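Local coordinates for uncharacterized protein (PDB 6I86) that is of unknown function but is encoded in the crocagin gene cluster and probably takes part in making this ribosomally derived peptide product, at residues L12-W17 with L54-E59. Residues are numbered along the deposited sequence; the frame is centred on the assembly and turned at random.
Sequences LPASTW and LQVVLE
V56 donates its backbone N-H to the carbonyl oxygen of T16, with 2.8 Å between N and O and an N-H...O angle of 168°. The same T16 oxygen also receives a CA-H...O contact from Q55. One residue further on, W17 and Q55 form an antiparallel, non-hydrogen-bonded pair whose side chains rise from one face of the sheet and cross obliquely, OE1 of Q55 reaching the indole edge slightly out of the ring plane. The indole NE1 of W17 donates to OE1 of Q55 over 3.0 Å, in a bond bent to 147°. Q55 is suited to this exposed position because it offers an amide oxygen on a flexible chain: CG lies anti to the backbone N, and a bend at chi2 carries CD to the edge of the indole, where the amide and ring planes are 20° apart.

Past this pair, V56 supplies the apolar part of the packing. Its CG2 presses on the backbone of S15, 3.6 Å from the carbonyl carbon, and lies near CB of A14; the beta-branched, apolar side chain suits this buried place, where it also touches F62 and W123. A14, whose CB points away from 54-59, meets E59 through its backbone: its carbonyl oxygen takes a CA-H...O contact from E59, 3.2 Å from CA. The E59 side chain, bent at chi2, brings its carboxylate alongside P13-S15, with OE2 3.3 Å from CB of S15 and OE1 3.9 Å from CB of P13. S15 itself turns OG to a hydrogen bond with D101.

Beyond A14 and E59, A14 pairs with G60 in the five-stranded mixed sheet, whereas L54 pairs with I18 in the four-stranded antiparallel one. Two adjacent antiparallel chain segments thus pass together from one sheet to the other, joining both sheets of this beta-rich domain.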
# COMPACT_ATOMS: atom_id res chain seq x y z
N LEU A 12 2.11 6.67 -7.54
CA LEU A 12 1.07 6.24 -8.47
C LEU A 12 -0.14 7.16 -8.33
O LEU A 12 -0.35 7.74 -7.26
CB LEU A 12 0.65 4.78 -8.23
CG LEU A 12 0.65 4.09 -6.86
CD1 LEU A 12 0.08 4.96 -5.74
CD2 LEU A 12 -0.14 2.80 -6.98
N PRO A 13 -0.94 7.29 -9.38
CA PRO A 13 -2.21 8.00 -9.24
C PRO A 13 -3.29 7.11 -8.66
O PRO A 13 -3.25 5.88 -8.78
CB PRO A 13 -2.54 8.39 -10.69
CG PRO A 13 -1.96 7.27 -11.50
CD PRO A 13 -0.72 6.82 -10.76
N ALA A 14 -4.27 7.75 -8.02
CA ALA A 14 -5.39 7.03 -7.44
C ALA A 14 -6.51 8.02 -7.14
O ALA A 14 -6.25 9.16 -6.75
CB ALA A 14 -4.99 6.28 -6.17
N SER A 15 -7.75 7.57 -7.33
CA SER A 15 -8.92 8.37 -7.01
C SER A 15 -9.64 7.90 -5.75
O SER A 15 -10.31 8.72 -5.11
CB SER A 15 -9.91 8.37 -8.18
OG SER A 15 -10.41 7.07 -8.44
N THR A 16 -9.53 6.63 -5.38
CA THR A 16 -10.20 6.12 -4.20
C THR A 16 -9.32 5.16 -3.41
O THR A 16 -8.97 5.43 -2.25
CB THR A 16 -11.52 5.42 -4.57
OG1 THR A 16 -11.28 4.49 -5.64
CG2 THR A 16 -12.57 6.43 -5.02
N TRP A 17 -8.95 4.03 -4.01
CA TRP A 17 -8.27 2.95 -3.30
C TRP A 17 -6.94 2.60 -3.95
O TRP A 17 -6.88 2.35 -5.16
CB TRP A 17 -9.15 1.70 -3.23
CG TRP A 17 -10.35 1.83 -2.35
CD1 TRP A 17 -10.64 2.86 -1.50
CD2 TRP A 17 -11.42 0.89 -2.23
NE1 TRP A 17 -11.83 2.61 -0.86
CE2 TRP A 17 -12.33 1.41 -1.29
CE3 TRP A 17 -11.69 -0.34 -2.83
CZ2 TRP A 17 -13.49 0.73 -0.93
CZ3 TRP A 17 -12.85 -1.01 -2.47
CH2 TRP A 17 -13.74 -0.47 -1.53
N LEU A 54 -5.48 1.20 1.01
CA LEU A 54 -5.08 2.59 1.26
C LEU A 54 -6.09 3.51 0.59
O LEU A 54 -6.07 3.67 -0.64
CB LEU A 54 -3.67 2.85 0.73
CG LEU A 54 -2.49 2.34 1.56
CD1 LEU A 54 -1.26 2.20 0.68
CD2 LEU A 54 -2.22 3.31 2.69
N GLN A 55 -6.95 4.13 1.39
CA GLN A 55 -7.97 5.04 0.88
C GLN A 55 -7.41 6.45 0.76
O GLN A 55 -6.67 6.92 1.64
CB GLN A 55 -9.20 5.04 1.78
CG GLN A 55 -10.27 6.05 1.39
CD GLN A 55 -11.67 5.58 1.72
OE1 GLN A 55 -12.01 4.41 1.52
NE2 GLN A 55 -12.50 6.49 2.22
N VAL A 56 -7.76 7.13 -0.33
CA VAL A 56 -7.47 8.54 -0.50
C VAL A 56 -8.80 9.28 -0.60
O VAL A 56 -9.83 8.71 -0.96
CB VAL A 56 -6.59 8.83 -1.73
CG1 VAL A 56 -5.26 8.09 -1.62
CG2 VAL A 56 -7.32 8.45 -3.02
N VAL A 57 -8.75 10.57 -0.28
CA VAL A 57 -9.97 11.37 -0.24
C VAL A 57 -10.37 11.82 -1.64
O VAL A 57 -11.56 11.83 -1.98
CB VAL A 57 -9.77 12.56 0.71
CG1 VAL A 57 -11.08 13.26 0.98
CG2 VAL A 57 -9.14 12.09 2.02
N LEU A 58 -9.40 12.21 -2.45
CA LEU A 58 -9.67 12.70 -3.80
C LEU A 58 -8.55 12.23 -4.72
O LEU A 58 -7.50 11.77 -4.27
CB LEU A 58 -9.79 14.23 -3.84
CG LEU A 58 -10.75 14.90 -2.85
CD1 LEU A 58 -10.34 16.35 -2.63
CD2 LEU A 58 -12.20 14.82 -3.32
N GLU A 59 -8.79 12.36 -6.02
CA GLU A 59 -7.82 11.90 -7.01
C GLU A 59 -6.54 12.72 -6.95
O GLU A 59 -6.56 13.94 -6.82
CB GLU A 59 -8.42 11.98 -8.42
CG GLU A 59 -7.40 12.16 -9.54
CD GLU A 59 -6.72 10.86 -9.94
OE1 GLU A 59 -5.56 10.90 -10.40
OE2 GLU A 59 -7.35 9.79 -9.80